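Local coordinates for microcin B17-processing protein McbC (Escherichia coli str. K-12 substr. MG1655, PDB 6GRH) that is needed to turn the inactive microcin B17 precursor into active antibiotic, serving as the FMN-binding oxidoreductase of the processing machinery, at residues M212-M217 with P256-F261; E101-N106 with P185-V190; A33-F38 with L170-S175; Q219-V224 with Q260-V265. All coordinates share one frame; numbering follows the deposited sequence.

Contact 1 (M212-M217 with P256-F261)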
# COMPACT_ATOMS: atom_id res chain seq x y z
N MET D 212 -12.33 3.32 -16.49
CA MET D 212 -13.61 3.78 -17.00
C MET D 212 -13.64 3.80 -18.53
O MET D 212 -14.60 3.35 -19.15
CB MET D 212 -14.00 5.13 -16.38
CG MET D 212 -14.30 4.98 -14.90
SD MET D 212 -14.85 6.49 -14.10
CE MET D 212 -13.47 7.58 -14.33
N GLU D 213 -12.56 4.26 -19.14
CA GLU D 213 -12.47 4.28 -20.57
C GLU D 213 -12.62 2.90 -21.20
O GLU D 213 -13.28 2.76 -22.19
CB GLU D 213 -11.16 4.92 -21.01
CG GLU D 213 -10.92 4.93 -22.49
CD GLU D 213 -9.64 5.67 -22.83
OE1 GLU D 213 -9.40 6.74 -22.19
OE2 GLU D 213 -8.90 5.17 -23.73
N THR D 214 -12.04 1.90 -20.57
CA THR D 214 -12.17 0.51 -21.01
C THR D 214 -13.63 0.06 -21.10
O THR D 214 -14.03 -0.57 -22.07
CB THR D 214 -11.38 -0.39 -20.07
OG1 THR D 214 -10.02 0.08 -20.05
CG2 THR D 214 -11.42 -1.82 -20.53
N GLY D 215 -14.43 0.46 -20.10
CA GLY D 215 -15.84 0.17 -20.07
C GLY D 215 -16.59 0.90 -21.17
O GLY D 215 -17.51 0.30 -21.77
N SER D 216 -16.22 2.16 -21.47
CA SER D 216 -16.84 2.85 -22.59
C SER D 216 -16.55 2.12 -23.91
O SER D 216 -17.38 2.10 -24.86
CB SER D 216 -16.44 4.34 -22.67
OG SER D 216 -15.09 4.48 -23.07
N MET D 217 -15.36 1.54 -24.00
CA MET D 217 -14.96 0.85 -25.22
C MET D 217 -15.70 -0.46 -25.39
O MET D 217 -16.29 -0.70 -26.44
CB MET D 217 -13.46 0.64 -25.28
CG MET D 217 -12.72 1.96 -25.34
SD MET D 217 -10.97 1.77 -25.02
CE MET D 217 -10.48 0.86 -26.48
N PRO D 256 -3.64 -6.70 -19.46
CA PRO D 256 -5.03 -6.91 -19.91
C PRO D 256 -6.05 -6.62 -18.80
O PRO D 256 -5.95 -7.16 -17.72
CB PRO D 256 -5.04 -8.40 -20.29
CG PRO D 256 -4.02 -9.02 -19.41
CD PRO D 256 -2.93 -7.99 -19.26
N LEU D 257 -6.99 -5.72 -19.06
CA LEU D 257 -8.01 -5.35 -18.08
C LEU D 257 -9.26 -6.23 -18.14
O LEU D 257 -9.87 -6.51 -17.11
CB LEU D 257 -8.42 -3.87 -18.22
CG LEU D 257 -7.37 -2.84 -17.86
CD1 LEU D 257 -7.88 -1.44 -18.08
CD2 LEU D 257 -6.90 -3.02 -16.43
N ILE D 258 -9.65 -6.62 -19.35
CA ILE D 258 -10.90 -7.33 -19.57
C ILE D 258 -10.84 -7.98 -20.94
O ILE D 258 -10.17 -7.48 -21.86
CB ILE D 258 -12.12 -6.38 -19.39
CG1 ILE D 258 -13.40 -7.13 -19.12
CG2 ILE D 258 -12.29 -5.43 -20.56
CD1 ILE D 258 -13.45 -7.80 -17.77
N VAL D 259 -11.50 -9.12 -21.05
CA VAL D 259 -11.61 -9.87 -22.29
C VAL D 259 -13.08 -9.81 -22.72
O VAL D 259 -13.98 -9.70 -21.88
CB VAL D 259 -11.12 -11.32 -22.08
CG1 VAL D 259 -11.43 -12.20 -23.29
CG2 VAL D 259 -9.62 -11.33 -21.80
N GLN D 260 -13.33 -9.86 -24.02
CA GLN D 260 -14.69 -9.85 -24.54
C GLN D 260 -14.77 -10.84 -25.67
O GLN D 260 -14.11 -10.68 -26.70
CB GLN D 260 -15.10 -8.45 -25.02
CG GLN D 260 -16.58 -8.30 -25.35
CD GLN D 260 -16.95 -6.87 -25.67
OE1 GLN D 260 -16.08 -6.05 -25.98
NE2 GLN D 260 -18.25 -6.57 -25.66
N PHE D 261 -15.58 -11.87 -25.47
CA PHE D 261 -15.74 -12.94 -26.45
C PHE D 261 -16.86 -12.62 -27.42
O PHE D 261 -17.84 -12.00 -27.04
CB PHE D 261 -16.05 -14.26 -25.74
CG PHE D 261 -14.88 -14.82 -24.98
CD1 PHE D 261 -13.77 -15.29 -25.66
CD2 PHE D 261 -14.89 -14.87 -23.60
CE1 PHE D 261 -12.69 -15.81 -24.98
CE2 PHE D 261 -13.81 -15.40 -22.91
CZ PHE D 261 -12.70 -15.85 -23.60
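Thr214 of helix 204-227 reaches two neighbouring residues of strand 254-263, Leu257 and Ile258, where the long helix of the nitroreductase fold lies against its antiparallel sheet. The strand is irregular here: Leu257 and Ile258 both face Tyr191 of the adjacent strand, a classic beta bulge, and both have their CB directed toward the helix. One threonine can therefore serve two aliphatic neighbours with its two branches. Its CG2 lies anti to the backbone N (the OG1 torsion is -56°) and meets the CG2 branch of Ile258 methyl to methyl at 3.7 Å. The other arm of Ile258, CG1 and CD1, leads away from the helix, and this side chain also lies about 4 Å from the bound FMN. The hydroxyl of Thr214 sits beside its own backbone N and bonds to the carbonyl O of Ala210, one turn earlier, so this buried polar atom is satisfied within the helix. Threonine suits the place because it offers the strand a methyl while its hydroxyl bonds within its own helix. Met212 of the second subunit packs on both Thr214 and Ile258. Leu257 sends CD1 onto the remaining branch, leaving Thr214 OG1 and Leu257 CD1 3.3 Å apart.

Contact 2 (E101-N106 with P185-V190)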
# COMPACT_ATOMS: atom_id res chain seq x y z
N GLU D 101 -14.10 -6.69 -39.05
CA GLU D 101 -13.80 -5.32 -39.48
C GLU D 101 -14.93 -4.33 -39.19
O GLU D 101 -14.68 -3.22 -38.75
CB GLU D 101 -13.49 -5.29 -40.98
CG GLU D 101 -12.13 -5.88 -41.32
CD GLU D 101 -11.92 -6.09 -42.80
OE1 GLU D 101 -12.75 -5.61 -43.60
OE2 GLU D 101 -10.92 -6.75 -43.16
N LYS D 102 -16.17 -4.76 -39.42
CA LYS D 102 -17.35 -3.98 -39.09
C LYS D 102 -17.43 -3.68 -37.60
O LYS D 102 -17.76 -2.56 -37.21
CB LYS D 102 -18.64 -4.72 -39.47
CG LYS D 102 -19.13 -4.50 -40.86
CD LYS D 102 -20.56 -5.00 -40.96
CE LYS D 102 -20.97 -5.25 -42.39
NZ LYS D 102 -22.39 -5.69 -42.41
N LEU D 103 -17.16 -4.69 -36.78
CA LEU D 103 -17.15 -4.48 -35.33
C LEU D 103 -16.15 -3.39 -34.94
O LEU D 103 -16.49 -2.46 -34.22
CB LEU D 103 -16.84 -5.77 -34.57
CG LEU D 103 -16.76 -5.66 -33.05
CD1 LEU D 103 -18.10 -5.21 -32.49
CD2 LEU D 103 -16.32 -6.99 -32.47
N LEU D 104 -14.93 -3.52 -35.45
CA LEU D 104 -13.81 -2.70 -35.03
C LEU D 104 -13.99 -1.23 -35.40
O LEU D 104 -13.89 -0.35 -34.54
CB LEU D 104 -12.49 -3.24 -35.59
CG LEU D 104 -12.03 -4.61 -35.05
CD1 LEU D 104 -10.89 -5.15 -35.89
CD2 LEU D 104 -11.62 -4.55 -33.59
N VAL D 105 -14.29 -0.96 -36.68
CA VAL D 105 -14.42 0.44 -37.15
C VAL D 105 -15.62 1.15 -36.53
O VAL D 105 -15.50 2.28 -36.09
CB VAL D 105 -14.41 0.58 -38.69
CG1 VAL D 105 -13.13 -0.01 -39.27
CG2 VAL D 105 -15.66 -0.01 -39.34
N ASN D 106 -16.75 0.46 -36.38
CA ASN D 106 -17.92 1.06 -35.73
C ASN D 106 -17.77 1.29 -34.23
O ASN D 106 -18.16 2.35 -33.73
CB ASN D 106 -19.17 0.25 -36.03
CG ASN D 106 -19.62 0.42 -37.46
OD1 ASN D 106 -20.22 1.45 -37.82
ND2 ASN D 106 -19.29 -0.56 -38.31
N PRO D 185 -16.13 -19.58 -28.81
CA PRO D 185 -16.25 -18.31 -29.51
C PRO D 185 -15.34 -18.25 -30.74
O PRO D 185 -14.33 -18.95 -30.80
CB PRO D 185 -15.84 -17.27 -28.46
CG PRO D 185 -15.48 -18.01 -27.23
CD PRO D 185 -15.42 -19.46 -27.53
N HIS D 186 -15.69 -17.41 -31.71
CA HIS D 186 -14.86 -17.19 -32.90
C HIS D 186 -13.64 -16.32 -32.62
O HIS D 186 -12.57 -16.56 -33.15
CB HIS D 186 -15.68 -16.55 -34.03
CG HIS D 186 -16.58 -17.51 -34.74
ND1 HIS D 186 -17.89 -17.73 -34.36
CD2 HIS D 186 -16.37 -18.30 -35.81
CE1 HIS D 186 -18.44 -18.61 -35.18
NE2 HIS D 186 -17.54 -18.98 -36.06
N PHE D 187 -13.82 -15.28 -31.81
CA PHE D 187 -12.73 -14.38 -31.51
C PHE D 187 -12.97 -13.67 -30.21
O PHE D 187 -14.06 -13.76 -29.64
CB PHE D 187 -12.51 -13.39 -32.68
CG PHE D 187 -13.62 -12.39 -32.89
CD1 PHE D 187 -14.73 -12.70 -33.65
CD2 PHE D 187 -13.50 -11.09 -32.39
CE1 PHE D 187 -15.74 -11.75 -33.90
CE2 PHE D 187 -14.51 -10.15 -32.60
CZ PHE D 187 -15.63 -10.49 -33.38
N ALA D 188 -11.93 -12.99 -29.72
CA ALA D 188 -12.03 -12.13 -28.56
C ALA D 188 -11.42 -10.78 -28.81
O ALA D 188 -10.55 -10.64 -29.65
CB ALA D 188 -11.35 -12.77 -27.36
N LEU D 189 -11.90 -9.78 -28.08
CA LEU D 189 -11.17 -8.53 -27.94
C LEU D 189 -10.58 -8.52 -26.54
O LEU D 189 -11.24 -8.94 -25.58
CB LEU D 189 -12.06 -7.32 -28.19
CG LEU D 189 -12.63 -7.19 -29.60
CD1 LEU D 189 -13.52 -5.97 -29.67
CD2 LEU D 189 -11.52 -7.16 -30.66
N VAL D 190 -9.33 -8.07 -26.43
CA VAL D 190 -8.65 -7.91 -25.16
C VAL D 190 -8.27 -6.43 -25.00
O VAL D 190 -7.57 -5.86 -25.84
CB VAL D 190 -7.41 -8.79 -25.06
CG1 VAL D 190 -6.79 -8.69 -23.67
CG2 VAL D 190 -7.74 -10.24 -25.36
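Leu103 and Leu104 on helix 97-108 meet Phe187 and Leu189, two residues apart on strand 187-194. The two segments run nearly parallel, with axes 11.7 Å apart and their directions differing by 19°, so large side chains are needed to bridge the gap. The tightest point is Leu103 against Phe187: Leu103 CD2 comes to the edge of the ring, in its plane, 3.6 Å from Phe187 CE2. Leu103 holds CG anti to the backbone N (chi1 178°), a torsion common in helices that here carries its forked end out toward the sheet. Beyond this point the packing is more relaxed. Leu103 CD2 also lies 4.1 Å from Leu189 CD1, while Leu104, whose CB does not aim at the strand, brings its end round until CD2 is 3.9 Å from CD2 of Leu189. Leu189 thus gives one methyl to each leucine of the helix. The Phe187 ring is also stacked with that of Phe262 on the adjoining strand. The far side of the helix is mixed: Lys102 is partly exposed, Val105 packs on Ile72 of the second subunit, and Asn106 donates from ND2 to Lys102 O (2.7 Å) and also bonds His76, Phe78 and Ser79 of that subunit. An apolar helix face on the sheet and a more polar, mixed face at the partner chain suit the dimeric nitroreductase fold, in which helices pack on a central antiparallel sheet.

Contact 3 (A33-F38 with L170-S175)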
# COMPACT_ATOMS: atom_id res chain seq x y z
N ALA D 33 -5.38 -16.26 -10.92
CA ALA D 33 -4.87 -17.52 -11.43
C ALA D 33 -6.08 -18.42 -11.63
O ALA D 33 -6.55 -19.07 -10.72
CB ALA D 33 -3.90 -18.14 -10.44
N SER D 34 -6.60 -18.41 -12.86
CA SER D 34 -7.84 -19.08 -13.19
C SER D 34 -7.51 -20.10 -14.27
O SER D 34 -7.39 -19.76 -15.44
CB SER D 34 -8.81 -18.03 -13.71
OG SER D 34 -9.97 -18.67 -14.21
N LEU D 35 -7.35 -21.34 -13.89
CA LEU D 35 -7.00 -22.40 -14.86
C LEU D 35 -7.82 -23.63 -14.58
O LEU D 35 -8.14 -23.88 -13.44
CB LEU D 35 -5.53 -22.79 -14.69
CG LEU D 35 -4.43 -21.79 -15.01
CD1 LEU D 35 -3.10 -22.47 -14.77
CD2 LEU D 35 -4.51 -21.35 -16.46
N PRO D 36 -8.12 -24.44 -15.62
CA PRO D 36 -8.86 -25.70 -15.36
C PRO D 36 -8.18 -26.59 -14.32
O PRO D 36 -8.87 -27.20 -13.50
CB PRO D 36 -8.88 -26.40 -16.73
CG PRO D 36 -8.66 -25.31 -17.71
CD PRO D 36 -7.78 -24.30 -17.04
N GLU D 37 -6.86 -26.65 -14.34
CA GLU D 37 -6.11 -27.54 -13.44
C GLU D 37 -6.18 -27.10 -11.97
O GLU D 37 -5.82 -27.88 -11.11
CB GLU D 37 -4.63 -27.64 -13.86
CG GLU D 37 -4.41 -28.31 -15.21
CD GLU D 37 -4.50 -27.35 -16.40
OE1 GLU D 37 -4.79 -26.15 -16.25
OE2 GLU D 37 -4.25 -27.81 -17.52
N PHE D 38 -6.61 -25.88 -11.69
CA PHE D 38 -6.79 -25.43 -10.30
C PHE D 38 -8.27 -25.45 -9.82
O PHE D 38 -8.56 -24.86 -8.77
CB PHE D 38 -6.25 -24.01 -10.12
CG PHE D 38 -4.80 -23.80 -10.52
CD1 PHE D 38 -3.86 -24.82 -10.49
CD2 PHE D 38 -4.38 -22.52 -10.87
CE1 PHE D 38 -2.55 -24.59 -10.85
CE2 PHE D 38 -3.06 -22.28 -11.22
CZ PHE D 38 -2.14 -23.32 -11.22
N LEU D 170 -4.25 -19.57 -27.26
CA LEU D 170 -4.96 -18.33 -26.98
C LEU D 170 -6.24 -18.58 -26.27
O LEU D 170 -6.56 -17.87 -25.34
CB LEU D 170 -5.31 -17.55 -28.25
CG LEU D 170 -4.32 -16.54 -28.77
CD1 LEU D 170 -4.82 -16.02 -30.11
CD2 LEU D 170 -4.11 -15.41 -27.77
N TYR D 171 -7.02 -19.54 -26.78
CA TYR D 171 -8.29 -19.93 -26.17
C TYR D 171 -8.09 -20.39 -24.72
O TYR D 171 -8.82 -19.95 -23.83
CB TYR D 171 -8.96 -21.05 -26.97
CG TYR D 171 -10.22 -21.56 -26.32
CD1 TYR D 171 -10.20 -22.70 -25.53
CD2 TYR D 171 -11.42 -20.87 -26.46
CE1 TYR D 171 -11.36 -23.16 -24.91
CE2 TYR D 171 -12.58 -21.33 -25.85
CZ TYR D 171 -12.54 -22.47 -25.08
OH TYR D 171 -13.68 -22.90 -24.46
N ARG D 172 -7.11 -21.25 -24.50
CA ARG D 172 -6.81 -21.74 -23.15
C ARG D 172 -6.54 -20.56 -22.20
O ARG D 172 -7.15 -20.47 -21.13
CB ARG D 172 -5.64 -22.73 -23.19
CG ARG D 172 -5.26 -23.29 -21.84
CD ARG D 172 -4.13 -24.31 -21.94
NE ARG D 172 -3.37 -24.31 -20.68
CZ ARG D 172 -3.69 -25.01 -19.58
NH1 ARG D 172 -4.75 -25.82 -19.55
NH2 ARG D 172 -2.90 -24.89 -18.51
N SER D 173 -5.66 -19.65 -22.62
CA SER D 173 -5.31 -18.50 -21.76
C SER D 173 -6.48 -17.56 -21.46
O SER D 173 -6.66 -17.09 -20.32
CB SER D 173 -4.11 -17.74 -22.35
OG SER D 173 -4.48 -16.86 -23.41
N LEU D 174 -7.31 -17.29 -22.46
CA LEU D 174 -8.42 -16.32 -22.28
C LEU D 174 -9.63 -16.86 -21.51
O LEU D 174 -10.35 -16.10 -20.90
CB LEU D 174 -8.89 -15.82 -23.64
CG LEU D 174 -7.91 -14.97 -24.45
CD1 LEU D 174 -8.48 -14.69 -25.81
CD2 LEU D 174 -7.67 -13.67 -23.74
N SER D 175 -9.87 -18.15 -21.57
CA SER D 175 -11.13 -18.74 -21.09
C SER D 175 -11.05 -19.18 -19.64
O SER D 175 -12.07 -19.55 -19.05
CB SER D 175 -11.53 -19.92 -21.97
OG SER D 175 -10.53 -20.93 -21.95
O HOH W 1 -6.20 -18.22 -18.06
O HOH W 2 -6.66 -21.12 -18.57
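The loop of residues 33-38 runs extended through Ser34 and Leu35 and then coils into a short 3-10 segment at Pro36 and Glu37, passing helix 167-175 with the CA atoms of Leu35 and Ser173 8.1 Å apart. Across that gap the long side chain of Arg172 does the reaching. Its CG stands anti to the backbone N and the chain stays extended to NE, carrying the guanidinium to Glu37, whose own chain bends at chi2 (86°) to meet it. Arg172 NH1 donates to Glu37 OE2 at 2.9 Å, on its syn lone pair, and Arg172 NH2 to Glu37 OE1 at 3.2 Å. The grip is end-on and two-handed, yet the two flat groups are turned 70° against each other, so the bonds are bent. Pro36 CD and Leu35 CD2 lie obliquely by the guanidinium, while NE bonds to Tyr242 OH, which steadies its rotation. Farther along, one water stands 2.6 Å from Ser173 O and another 2.7 Å from Arg172 O; both also reach Ser34 O, the second only weakly, and so link the two backbones. The loop also packs on the McbB chain, with Glu37 against its Ser92. The arrangement is a bidentate arginine-glutamate salt bridge tying an N-terminal loop at the McbB interface to a helix of the nitroreductase domain.

Contact 4 (Q219-V224 with Q260-V265)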
# COMPACT_ATOMS: atom_id res chain seq x y z
N GLN D 219 -18.46 -1.29 -24.16
CA GLN D 219 -19.88 -1.00 -24.28
C GLN D 219 -20.25 -0.66 -25.73
O GLN D 219 -21.26 -1.14 -26.22
CB GLN D 219 -20.30 0.14 -23.34
CG GLN D 219 -21.80 0.43 -23.31
CD GLN D 219 -22.68 -0.76 -22.89
OE1 GLN D 219 -22.21 -1.74 -22.30
NE2 GLN D 219 -23.99 -0.66 -23.22
N ASN D 220 -19.43 0.14 -26.40
CA ASN D 220 -19.59 0.36 -27.84
C ASN D 220 -19.58 -0.95 -28.62
O ASN D 220 -20.36 -1.13 -29.58
CB ASN D 220 -18.48 1.27 -28.40
CG ASN D 220 -18.83 2.73 -28.33
OD1 ASN D 220 -19.81 3.11 -27.69
ND2 ASN D 220 -18.00 3.57 -28.97
N ALA D 221 -18.69 -1.85 -28.23
CA ALA D 221 -18.60 -3.16 -28.84
C ALA D 221 -19.84 -4.02 -28.59
O ALA D 221 -20.30 -4.69 -29.50
CB ALA D 221 -17.33 -3.87 -28.41
N VAL D 222 -20.40 -3.98 -27.38
CA VAL D 222 -21.70 -4.62 -27.06
C VAL D 222 -22.79 -4.13 -28.00
O VAL D 222 -23.54 -4.93 -28.59
CB VAL D 222 -22.14 -4.37 -25.59
CG1 VAL D 222 -23.58 -4.81 -25.34
CG2 VAL D 222 -21.20 -5.08 -24.61
N LEU D 223 -22.89 -2.81 -28.12
CA LEU D 223 -23.93 -2.18 -28.92
C LEU D 223 -23.73 -2.46 -30.42
O LEU D 223 -24.68 -2.81 -31.09
CB LEU D 223 -24.00 -0.68 -28.63
CG LEU D 223 -24.35 -0.29 -27.19
CD1 LEU D 223 -24.20 1.22 -27.01
CD2 LEU D 223 -25.74 -0.78 -26.79
N VAL D 224 -22.50 -2.38 -30.91
CA VAL D 224 -22.23 -2.66 -32.32
C VAL D 224 -22.48 -4.15 -32.61
O VAL D 224 -23.13 -4.48 -33.62
CB VAL D 224 -20.80 -2.20 -32.71
CG1 VAL D 224 -20.41 -2.67 -34.10
CG2 VAL D 224 -20.68 -0.67 -32.61
N GLN D 260 -13.33 -9.86 -24.02
CA GLN D 260 -14.69 -9.85 -24.54
C GLN D 260 -14.77 -10.84 -25.67
O GLN D 260 -14.11 -10.68 -26.70
CB GLN D 260 -15.10 -8.45 -25.02
CG GLN D 260 -16.58 -8.30 -25.35
CD GLN D 260 -16.95 -6.87 -25.67
OE1 GLN D 260 -16.08 -6.05 -25.98
NE2 GLN D 260 -18.25 -6.57 -25.66
N PHE D 261 -15.58 -11.87 -25.47
CA PHE D 261 -15.74 -12.94 -26.45
C PHE D 261 -16.86 -12.62 -27.42
O PHE D 261 -17.84 -12.00 -27.04
CB PHE D 261 -16.05 -14.26 -25.74
CG PHE D 261 -14.88 -14.82 -24.98
CD1 PHE D 261 -13.77 -15.29 -25.66
CD2 PHE D 261 -14.89 -14.87 -23.60
CE1 PHE D 261 -12.69 -15.81 -24.98
CE2 PHE D 261 -13.81 -15.40 -22.91
CZ PHE D 261 -12.70 -15.85 -23.60
N PHE D 262 -16.69 -13.05 -28.68
CA PHE D 262 -17.68 -12.84 -29.72
C PHE D 262 -17.89 -14.10 -30.51
O PHE D 262 -16.95 -14.87 -30.75
CB PHE D 262 -17.25 -11.74 -30.69
CG PHE D 262 -17.13 -10.40 -30.06
CD1 PHE D 262 -15.95 -10.02 -29.43
CD2 PHE D 262 -18.21 -9.52 -30.06
CE1 PHE D 262 -15.83 -8.78 -28.84
CE2 PHE D 262 -18.10 -8.28 -29.46
CZ PHE D 262 -16.92 -7.91 -28.85
N GLY D 263 -19.12 -14.28 -30.97
CA GLY D 263 -19.47 -15.45 -31.74
C GLY D 263 -20.95 -15.69 -31.94
O GLY D 263 -21.76 -14.76 -31.88
N ASP D 264 -21.27 -16.96 -32.22
CA ASP D 264 -22.65 -17.43 -32.42
C ASP D 264 -23.08 -18.32 -31.26
O ASP D 264 -22.24 -18.95 -30.59
CB ASP D 264 -22.77 -18.23 -33.72
CG ASP D 264 -22.26 -17.48 -34.94
OD1 ASP D 264 -22.41 -16.23 -34.97
OD2 ASP D 264 -21.71 -18.14 -35.85
N VAL D 265 -24.39 -18.37 -31.02
CA VAL D 265 -24.99 -19.29 -30.06
C VAL D 265 -26.12 -20.03 -30.79
O VAL D 265 -27.12 -19.39 -31.14
CB VAL D 265 -25.53 -18.53 -28.82
CG1 VAL D 265 -26.29 -19.47 -27.89
CG2 VAL D 265 -24.39 -17.85 -28.06
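Ala221 of helix 204-227 faces both Gln260 and Phe262 of strand 254-263, which runs almost parallel to it, with the segment axes 10.6 Å apart. The purely apolar meeting is that of Ala221 CB with Phe262, where the methyl sits at the ring edge, near its plane, 4.1 Å from CZ. A small residue suits this helix position because the phenyl ring spans most of the gap; the ring itself is stacked on Phe187 of the adjoining strand. The second kind of contact sets methyls against an amide. Gln260 has CG anti to the backbone N (chi1 -170°) and stays extended beyond it, so the amide is delivered right at the helix. Gln260 OE1 lies 3.5 Å from Ala221 CB, and Gln260 NE2 lies 3.5 Å from Val222 CG2, the side chains of Val222 and Gln260 crossing at about a right angle. None of these is a hydrogen bond. The hydrogen bonds of the amide go instead to other partners: OE1 to Tyr191 OH, and NE2 to Asn232 OD1, with a weak further bond to Tyr218 O on the helix. These fix which way round the amide is turned, while methyls of Ala221 and Val222 lie against it. Chemically, a buried glutamine is affordable here because both ends of its amide are satisfied, while the contact with residues 219-224 itself rests on van der Waals packing.

In the fold
Contacts 1, 2 and 4 are built on neighbouring strands of one antiparallel sheet. Contacts 1 and 4 lie 12 Å apart, centre to centre, along the same pairing of helix 204-227 with strand 254-263, and share Gln260. Contacts 2 and 4 are closer, with centres 7 Å apart, and are joined by probable backbone hydrogen bonds, among them Gln260 N to Leu189 O at 2.8 Å. Contact 3 is 19 to 21 Å from the others but meets the sheet through Leu174, which packs on Val259, Ala188 and Val190. A bound FMN is nearest contact 1, about 4 Å from the Ile258 side chain, against about 8 Å for Val222 and 13 Å for Leu189 and Pro36.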